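Local coordinates for protein malonate decarboxylase subunit alpha (Acinetobacter baumannii ATCC 17978, PDB 6MPR) that probably acts as the acyl-carrier-protein transferase of malonate decarboxylase, passing the carrier protein from its acetyl thioester to malonate, at residues Ile231-Thr236 with Gly322-Gly326; Glu259-Val263 with Pro406-Met411; Gln354-Gln358 with Asn393-Pro398. All coordinates share one frame; numbering follows the deposited sequence. Where two conformers were deposited one is given.

Contact 1: Ile231-Thr236 with Gly322-Gly326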
loop_
_atom_site.group_PDB
_atom_site.type_symbol
_atom_site.label_atom_id
_atom_site.label_comp_id
_atom_site.label_asym_id
_atom_site.label_seq_id
_atom_site.Cartn_x
_atom_site.Cartn_y
_atom_site.Cartn_z
ATOM N N ILE A 231 -19.614 3.170 17.627
ATOM C CA ILE A 231 -19.548 2.913 16.190
ATOM C C ILE A 231 -20.949 3.076 15.611
ATOM O O ILE A 231 -21.928 2.609 16.196
ATOM C CB ILE A 231 -18.956 1.515 15.899
ATOM C CG1 ILE A 231 -18.940 1.250 14.396
ATOM C CG2 ILE A 231 -19.699 0.410 16.648
ATOM C CD1 ILE A 231 -18.125 0.017 14.022
ATOM N N GLU A 232 -21.038 3.773 14.437
ATOM C CA GLU A 232 -22.250 4.054 13.661
ATOM C C GLU A 232 -22.347 3.162 12.436
ATOM O O GLU A 232 -21.333 2.730 11.895
ATOM C CB GLU A 232 -22.262 5.498 13.148
ATOM C CG GLU A 232 -22.120 6.580 14.136
ATOM C CD GLU A 232 -22.323 7.920 13.454
ATOM O OE1 GLU A 232 -23.479 8.228 13.094
ATOM O OE2 GLU A 232 -21.327 8.634 13.237
ATOM N N PRO A 233 -23.567 2.926 11.913
ATOM C CA PRO A 233 -23.694 2.236 10.626
ATOM C C PRO A 233 -23.430 3.180 9.470
ATOM O O PRO A 233 -24.350 3.841 8.978
ATOM C CB PRO A 233 -25.153 1.745 10.627
ATOM C CG PRO A 233 -25.870 2.733 11.484
ATOM C CD PRO A 233 -24.877 3.164 12.546
ATOM N N LEU A 234 -22.188 3.240 9.014
ATOM C CA LEU A 234 -21.800 4.171 7.967
ATOM C C LEU A 234 -21.800 3.551 6.575
ATOM O O LEU A 234 -21.572 4.274 5.596
ATOM C CB LEU A 234 -20.411 4.738 8.273
ATOM C CG LEU A 234 -20.291 5.475 9.613
ATOM C CD1 LEU A 234 -18.840 5.857 9.868
ATOM C CD2 LEU A 234 -21.195 6.711 9.643
ATOM N N PHE A 235 -22.059 2.242 6.451
ATOM C CA PHE A 235 -21.950 1.549 5.170
ATOM C C PHE A 235 -23.266 0.894 4.782
ATOM O O PHE A 235 -23.297 -0.098 4.047
ATOM C CB PHE A 235 -20.784 0.557 5.203
ATOM C CG PHE A 235 -19.456 1.257 5.218
ATOM C CD1 PHE A 235 -18.905 1.692 6.409
ATOM C CD2 PHE A 235 -18.824 1.588 4.030
ATOM C CE1 PHE A 235 -17.710 2.380 6.414
ATOM C CE2 PHE A 235 -17.636 2.291 4.031
ATOM C CZ PHE A 235 -17.079 2.686 5.229
ATOM N N THR A 236 -24.362 1.487 5.249
ATOM C CA THR A 236 -25.711 1.034 4.960
ATOM C C THR A 236 -26.459 2.156 4.260
ATOM O O THR A 236 -26.485 3.294 4.748
ATOM C CB THR A 236 -26.436 0.617 6.249
ATOM O OG1 THR A 236 -25.662 -0.387 6.917
ATOM C CG2 THR A 236 -27.829 0.076 5.944
ATOM N N GLY A 322 -13.676 -2.817 7.274
ATOM C CA GLY A 322 -14.299 -2.808 8.581
ATOM C C GLY A 322 -15.550 -3.659 8.538
ATOM O O GLY A 322 -15.843 -4.309 7.535
ATOM N N THR A 323 -16.297 -3.635 9.634
ATOM C CA THR A 323 -17.558 -4.360 9.734
ATOM C C THR A 323 -18.694 -3.527 9.142
ATOM O O THR A 323 -18.491 -2.446 8.582
ATOM C CB THR A 323 -17.863 -4.694 11.198
ATOM O OG1 THR A 323 -18.870 -5.699 11.251
ATOM C CG2 THR A 323 -18.379 -3.448 11.951
ATOM N N GLU A 324 -19.918 -4.039 9.247
ATOM C CA GLU A 324 -21.087 -3.163 9.238
ATOM C C GLU A 324 -22.048 -3.657 10.306
ATOM O O GLU A 324 -22.238 -4.866 10.464
ATOM C CB GLU A 324 -21.804 -3.082 7.877
ATOM C CG GLU A 324 -23.092 -2.238 7.905
ATOM C CD GLU A 324 -22.872 -0.776 8.367
ATOM O OE1 GLU A 324 -22.203 -0.512 9.388
ATOM O OE2 GLU A 324 -23.395 0.130 7.708
ATOM N N LEU A 325 -22.611 -2.717 11.066
ATOM C CA LEU A 325 -23.483 -3.085 12.173
ATOM C C LEU A 325 -24.701 -3.853 11.672
ATOM O O LEU A 325 -25.318 -3.496 10.661
ATOM C CB LEU A 325 -23.934 -1.838 12.935
ATOM C CG LEU A 325 -22.848 -1.004 13.607
ATOM C CD1 LEU A 325 -23.536 0.046 14.449
ATOM C CD2 LEU A 325 -21.922 -1.883 14.455
ATOM N N GLY A 326 -25.048 -4.915 12.396
ATOM C CA GLY A 326 -26.137 -5.783 11.997
ATOM C C GLY A 326 -25.784 -6.853 10.987
ATOM O O GLY A 326 -26.613 -7.732 10.735
HETATM O O HOH W 1 -20.156 1.263 10.058
HETATM O O HOH W 2 -26.873 -1.779 8.770
#
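The carboxylate of Glu324 reaches into the bend formed by Pro233 to Thr236 and gathers most of the polar bonds of this contact. Its OE2 accepts the backbone N-H of Phe235 at 2.8 Å (N to OE2), the donor lying above the carboxylate plane, 44° out of it. The Thr236 side chain crosses that of Glu324 at about a right angle, and its OG1 donates to the same OE2 over a very short 2.5 Å. The other oxygen, OE1, takes the backbone N of Leu325 at 2.8 Å on its anti side and also accepts a hydrogen bond from a water, which accepts from Leu234 N at 3.0 Å. Each carboxylate oxygen therefore has two donors, and together they fix the rotation of the group. A bend at chi2 (58°) turns the chain, after CG leaves anti to the backbone N, so that the carboxylate lies against Pro233 CA and CB. A second water donates both to Thr236 OG1 and to Leu325 O, at 3.0 Å from the latter, so the threonine hydroxyl gives one bond and receives another. Beside this polar cluster Leu325 forks: CD1 rests on Pro233 CD and Ile231 O, while CD2 passes Ile231 CG2 at 3.9 Å. Ile231 CD1 continues the apolar side onto Thr323 CG2. Thr323 O accepts from Gln69, whose loop also meets Phe235. The two segments are loops following strand 221-224 of the parallel sheet and strand 317-319, an outermost strand of the mixed sheet; they join the two sheet regions before helices 244-261 and 328-332.

Contact 2: Glu259-Val263 with Pro406-Met411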
loop_
_atom_site.group_PDB
_atom_site.type_symbol
_atom_site.label_atom_id
_atom_site.label_comp_id
_atom_site.label_asym_id
_atom_site.label_seq_id
_atom_site.Cartn_x
_atom_site.Cartn_y
_atom_site.Cartn_z
ATOM N N GLU A 259 -19.636 -4.155 -18.029
ATOM C CA GLU A 259 -19.708 -5.087 -19.147
ATOM C C GLU A 259 -18.707 -4.710 -20.238
ATOM O O GLU A 259 -17.997 -5.571 -20.769
ATOM C CB GLU A 259 -21.125 -5.110 -19.715
ATOM C CG GLU A 259 -21.308 -6.193 -20.778
ATOM C CD GLU A 259 -22.701 -6.230 -21.377
ATOM O OE1 GLU A 259 -23.549 -5.377 -21.029
ATOM O OE2 GLU A 259 -22.945 -7.126 -22.204
ATOM N N LYS A 260 -18.644 -3.421 -20.580
ATOM C CA LYS A 260 -17.824 -2.970 -21.703
ATOM C C LYS A 260 -16.367 -3.369 -21.528
ATOM O O LYS A 260 -15.708 -3.796 -22.484
ATOM C CB LYS A 260 -17.935 -1.447 -21.855
ATOM C CG LYS A 260 -17.065 -0.874 -22.987
ATOM C CD LYS A 260 -17.228 0.638 -23.106
ATOM C CE LYS A 260 -16.290 1.205 -24.170
ATOM N NZ LYS A 260 -16.737 0.860 -25.549
ATOM N N HIS A 261 -15.843 -3.225 -20.311
ATOM C CA HIS A 261 -14.433 -3.460 -20.043
ATOM C C HIS A 261 -14.166 -4.751 -19.289
ATOM O O HIS A 261 -13.015 -4.997 -18.909
ATOM C CB HIS A 261 -13.852 -2.283 -19.257
ATOM C CG HIS A 261 -14.054 -0.965 -19.928
ATOM N ND1 HIS A 261 -13.400 -0.621 -21.089
ATOM C CD2 HIS A 261 -14.842 0.089 -19.611
ATOM C CE1 HIS A 261 -13.774 0.593 -21.460
ATOM N NE2 HIS A 261 -14.644 1.047 -20.577
ATOM N N ASN A 262 -15.189 -5.569 -19.048
ATOM C CA ASN A 262 -15.034 -6.880 -18.403
ATOM C C ASN A 262 -14.450 -6.746 -16.992
ATOM O O ASN A 262 -13.484 -7.417 -16.628
ATOM C CB ASN A 262 -14.181 -7.801 -19.276
ATOM C CG ASN A 262 -14.323 -9.270 -18.899
ATOM O OD1 ASN A 262 -15.411 -9.732 -18.536
ATOM N ND2 ASN A 262 -13.216 -10.010 -18.978
ATOM N N VAL A 263 -15.060 -5.873 -16.195
ATOM C CA VAL A 263 -14.591 -5.594 -14.835
ATOM C C VAL A 263 -14.899 -6.792 -13.946
ATOM O O VAL A 263 -16.065 -7.144 -13.749
ATOM C CB VAL A 263 -15.242 -4.317 -14.293
ATOM C CG1 VAL A 263 -14.859 -4.073 -12.826
ATOM C CG2 VAL A 263 -14.877 -3.118 -15.179
ATOM N N PRO A 406 -7.927 -7.976 -17.942
ATOM C CA PRO A 406 -8.554 -7.450 -19.176
ATOM C C PRO A 406 -9.006 -5.992 -19.090
ATOM O O PRO A 406 -8.751 -5.227 -20.031
ATOM C CB PRO A 406 -9.736 -8.408 -19.395
ATOM C CG PRO A 406 -9.271 -9.716 -18.783
ATOM C CD PRO A 406 -8.494 -9.285 -17.554
ATOM N N ALA A 407 -9.663 -5.574 -17.999
ATOM C CA ALA A 407 -10.110 -4.183 -17.913
ATOM C C ALA A 407 -8.923 -3.225 -17.902
ATOM O O ALA A 407 -8.957 -2.172 -18.548
ATOM C CB ALA A 407 -10.971 -3.974 -16.661
ATOM N N TRP A 408 -7.865 -3.573 -17.164
ATOM C CA TRP A 408 -6.696 -2.705 -17.060
ATOM C C TRP A 408 -5.982 -2.581 -18.404
ATOM O O TRP A 408 -5.546 -1.487 -18.785
ATOM C CB TRP A 408 -5.770 -3.260 -15.980
ATOM C CG TRP A 408 -4.537 -2.483 -15.655
ATOM C CD1 TRP A 408 -4.425 -1.448 -14.774
ATOM C CD2 TRP A 408 -3.219 -2.733 -16.149
ATOM N NE1 TRP A 408 -3.116 -1.016 -14.711
ATOM C CE2 TRP A 408 -2.355 -1.802 -15.537
ATOM C CE3 TRP A 408 -2.684 -3.654 -17.048
ATOM C CZ2 TRP A 408 -0.997 -1.755 -15.810
ATOM C CZ3 TRP A 408 -1.329 -3.613 -17.309
ATOM C CH2 TRP A 408 -0.499 -2.664 -16.695
ATOM N N LEU A 409 -5.870 -3.685 -19.145
ATOM C CA LEU A 409 -5.320 -3.612 -20.498
ATOM C C LEU A 409 -6.207 -2.801 -21.436
ATOM O O LEU A 409 -5.702 -2.188 -22.384
ATOM C CB LEU A 409 -5.146 -5.020 -21.082
ATOM C CG LEU A 409 -3.964 -5.840 -20.589
ATOM C CD1 LEU A 409 -3.988 -7.241 -21.219
ATOM C CD2 LEU A 409 -2.683 -5.106 -20.955
ATOM N N ASP A 410 -7.526 -2.809 -21.209
ATOM C CA ASP A 410 -8.446 -2.113 -22.104
ATOM C C ASP A 410 -8.234 -0.606 -22.074
ATOM O O ASP A 410 -8.677 0.090 -22.998
ATOM C CB ASP A 410 -9.893 -2.452 -21.737
ATOM C CG ASP A 410 -10.809 -2.534 -22.944
ATOM O OD1 ASP A 410 -10.314 -2.756 -24.077
ATOM O OD2 ASP A 410 -12.036 -2.363 -22.759
ATOM N N MET A 411 -7.556 -0.094 -21.047
ATOM C CA MET A 411 -7.235 1.320 -20.943
ATOM C C MET A 411 -5.958 1.708 -21.686
ATOM O O MET A 411 -5.670 2.905 -21.804
ATOM C CB MET A 411 -7.096 1.709 -19.468
ATOM C CG MET A 411 -8.359 1.515 -18.619
ATOM S SD MET A 411 -9.768 2.565 -19.095
ATOM C CE MET A 411 -10.701 1.382 -20.038
HETATM O O HOH W 3 -11.647 -6.016 -21.611
HETATM O O HOH W 4 -10.848 -7.516 -16.112
#
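His261 ND1 donates to Asp410 OD2 at 2.8 Å in a fairly straight bond, 161° at the hydrogen. The acceptor lies close to the imidazole plane, whereas the carboxylate, met on its anti side, is turned 67° from that plane. The ring is held on both faces as well: Met411, bent at chi2 and chi3, swings CE over one face, 3.7 Å from the ring centroid and displaced toward the rim in a CH-pi contact, and Lys260 CG lies over the centre of the opposite face. The helix ending near His261 closes with a Schellman motif at Asn262, and its last turn sits against the start of helix 406-410. His261 O approaches Ala407 CA at 3.2 Å, and Ala407 CB meets Val263 CG2 at 4.3 Å. A water bridges the backbones, accepting from Ala407 N at 3.0 Å, and lies 2.7 Å from Asn262 O, to which it probably donates. Leu429 of strand 429-433 packs against His261, Val263, Ala407 and Met411. With ND1 as donor and a carboxylate as its partner, the imidazole is fixed in rotation, and the nearby negative charge would probably favour a protonated ring.

Contact 3: Gln354-Gln358 with Asn393-Pro398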
loop_
_atom_site.group_PDB
_atom_site.type_symbol
_atom_site.label_atom_id
_atom_site.label_comp_id
_atom_site.label_asym_id
_atom_site.label_seq_id
_atom_site.Cartn_x
_atom_site.Cartn_y
_atom_site.Cartn_z
ATOM N N GLN A 354 -7.350 -1.456 1.671
ATOM C CA GLN A 354 -6.995 -0.280 0.870
ATOM C C GLN A 354 -5.852 -0.584 -0.091
ATOM O O GLN A 354 -5.867 -0.135 -1.243
ATOM C CB GLN A 354 -6.617 0.881 1.783
ATOM C CG GLN A 354 -7.795 1.607 2.406
ATOM C CD GLN A 354 -8.497 2.511 1.421
ATOM O OE1 GLN A 354 -7.860 3.102 0.549
ATOM N NE2 GLN A 354 -9.813 2.625 1.550
ATOM N N LEU A 355 -4.847 -1.346 0.365
ATOM C CA LEU A 355 -3.766 -1.745 -0.538
ATOM C C LEU A 355 -4.306 -2.534 -1.731
ATOM O O LEU A 355 -3.927 -2.278 -2.883
ATOM C CB LEU A 355 -2.729 -2.573 0.218
ATOM C CG LEU A 355 -1.378 -2.698 -0.485
ATOM C CD1 LEU A 355 -0.776 -1.311 -0.761
ATOM C CD2 LEU A 355 -0.439 -3.551 0.357
ATOM N N ALA A 356 -5.179 -3.511 -1.475
ATOM C CA ALA A 356 -5.787 -4.245 -2.583
ATOM C C ALA A 356 -6.617 -3.322 -3.458
ATOM O O ALA A 356 -6.643 -3.477 -4.685
ATOM C CB ALA A 356 -6.647 -5.396 -2.064
ATOM N N GLY A 357 -7.307 -2.360 -2.847
ATOM C CA GLY A 357 -8.080 -1.416 -3.635
ATOM C C GLY A 357 -7.222 -0.620 -4.599
ATOM O O GLY A 357 -7.692 -0.206 -5.660
ATOM N N GLN A 358 -5.966 -0.372 -4.236
ATOM C CA GLN A 358 -5.052 0.311 -5.148
ATOM C C GLN A 358 -4.493 -0.642 -6.207
ATOM O O GLN A 358 -4.552 -0.361 -7.408
ATOM C CB GLN A 358 -3.889 0.937 -4.370
ATOM C CG GLN A 358 -2.813 1.427 -5.352
ATOM C CD GLN A 358 -1.529 1.896 -4.696
ATOM O OE1 GLN A 358 -0.552 2.163 -5.392
ATOM N NE2 GLN A 358 -1.524 2.014 -3.374
ATOM N N ASN A 393 -6.540 7.154 -2.605
ATOM C CA ASN A 393 -5.859 5.887 -2.841
ATOM C C ASN A 393 -6.652 5.001 -3.791
ATOM O O ASN A 393 -6.074 4.282 -4.609
ATOM C CB ASN A 393 -5.625 5.171 -1.514
ATOM C CG ASN A 393 -4.989 3.804 -1.699
ATOM O OD1 ASN A 393 -3.844 3.701 -2.141
ATOM N ND2 ASN A 393 -5.741 2.748 -1.381
ATOM N N MET A 394 -7.977 5.054 -3.700
ATOM C CA MET A 394 -8.808 4.269 -4.600
ATOM C C MET A 394 -8.939 4.919 -5.973
ATOM O O MET A 394 -9.025 4.202 -6.984
ATOM C CB MET A 394 -10.183 4.066 -3.968
ATOM C CG MET A 394 -10.123 3.562 -2.535
ATOM S SD MET A 394 -9.403 1.903 -2.434
ATOM C CE MET A 394 -10.622 1.026 -3.375
ATOM N N GLY A 395 -8.947 6.247 -6.030
ATOM C CA GLY A 395 -9.179 6.972 -7.264
ATOM C C GLY A 395 -7.934 7.543 -7.919
ATOM O O GLY A 395 -7.865 8.743 -8.206
ATOM N N HIS A 396 -6.949 6.690 -8.180
ATOM C CA HIS A 396 -5.826 7.079 -9.016
ATOM C C HIS A 396 -5.343 5.869 -9.801
ATOM O O HIS A 396 -5.625 4.718 -9.457
ATOM C CB HIS A 396 -4.678 7.677 -8.183
ATOM C CG HIS A 396 -3.897 6.655 -7.412
ATOM N ND1 HIS A 396 -4.248 6.259 -6.139
ATOM C CD2 HIS A 396 -2.786 5.950 -7.734
ATOM C CE1 HIS A 396 -3.398 5.336 -5.718
ATOM N NE2 HIS A 396 -2.493 5.140 -6.659
ATOM N N ASP A 397 -4.634 6.153 -10.885
ATOM C CA ASP A 397 -3.966 5.129 -11.665
ATOM C C ASP A 397 -2.699 4.693 -10.937
ATOM O O ASP A 397 -1.756 5.485 -10.813
ATOM C CB ASP A 397 -3.626 5.666 -13.055
ATOM C CG ASP A 397 -2.937 4.625 -13.915
ATOM O OD1 ASP A 397 -3.236 3.420 -13.738
ATOM O OD2 ASP A 397 -2.104 5.013 -14.760
ATOM N N PRO A 398 -2.645 3.457 -10.420
ATOM C CA PRO A 398 -1.459 3.019 -9.667
ATOM C C PRO A 398 -0.273 2.780 -10.587
ATOM O O PRO A 398 -0.233 1.762 -11.292
ATOM C CB PRO A 398 -1.937 1.716 -9.003
ATOM C CG PRO A 398 -2.987 1.170 -9.972
ATOM C CD PRO A 398 -3.668 2.401 -10.545
HETATM O O HOH W 5 0.340 4.664 -6.902
#
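Gln358 and Met394 bring their CA atoms within 5.5 Å, where helix 350-359 passes the last turn of helix 391-394 and the loop that leaves it at Gly395. Asn393, with CG anti to its backbone N (chi1 177°), points its amide at the helix, and ND2 donates twice to Gln354: to the backbone O at 2.9 Å and to the side-chain OE1 at 2.9 Å. The backbone O lies exactly in the amide plane of Asn393, yet ND2 comes from above the carbonyl plane, on the face opposite Gln358 N, which makes the ordinary helical bond to the same oxygen. Gln354 bends at chi2, its side chain and that of Asn393 sliding past each other in opposite directions, amide planes 49° apart. Gln358 extends past Pro398, its CG 3.8 Å from Pro398 CB, and a water donates to OE1 at 3.1 Å while contacting His396 NE2. That OE1 also accepts from Gln358 of the second subunit, and Asn393 OD1 from Tyr359 there; His396 ND1 is bonded to Pro392 O. Asn393 bonded to the backbone of one helix and Gln358 paired with Gln358 of the second subunit place this buried helix-to-loop junction at the subunit interface.

How the contacts relate
Contact 3 is wholly buried, while contacts 1 and 2 are partly buried and contact 2 lies farthest from the centre of the chain. Contact 1 joins loops and relies on a carboxylate gripped by backbone and hydroxyl donors; contact 2 sets a helix end against a helix start through an imidazole and a carboxylate; contact 3 uses neutral amides. Contact 3 nests within the chain closed by contact 2, and the nearest atoms of the two contacts are about 5 Å apart. Both reach the second subunit, contact 2 by apolar packing and contact 3 by hydrogen bonds as well, whereas contact 1 stays within one chain. Helix 244-261 follows the first loop of contact 1 and ends in contact 2.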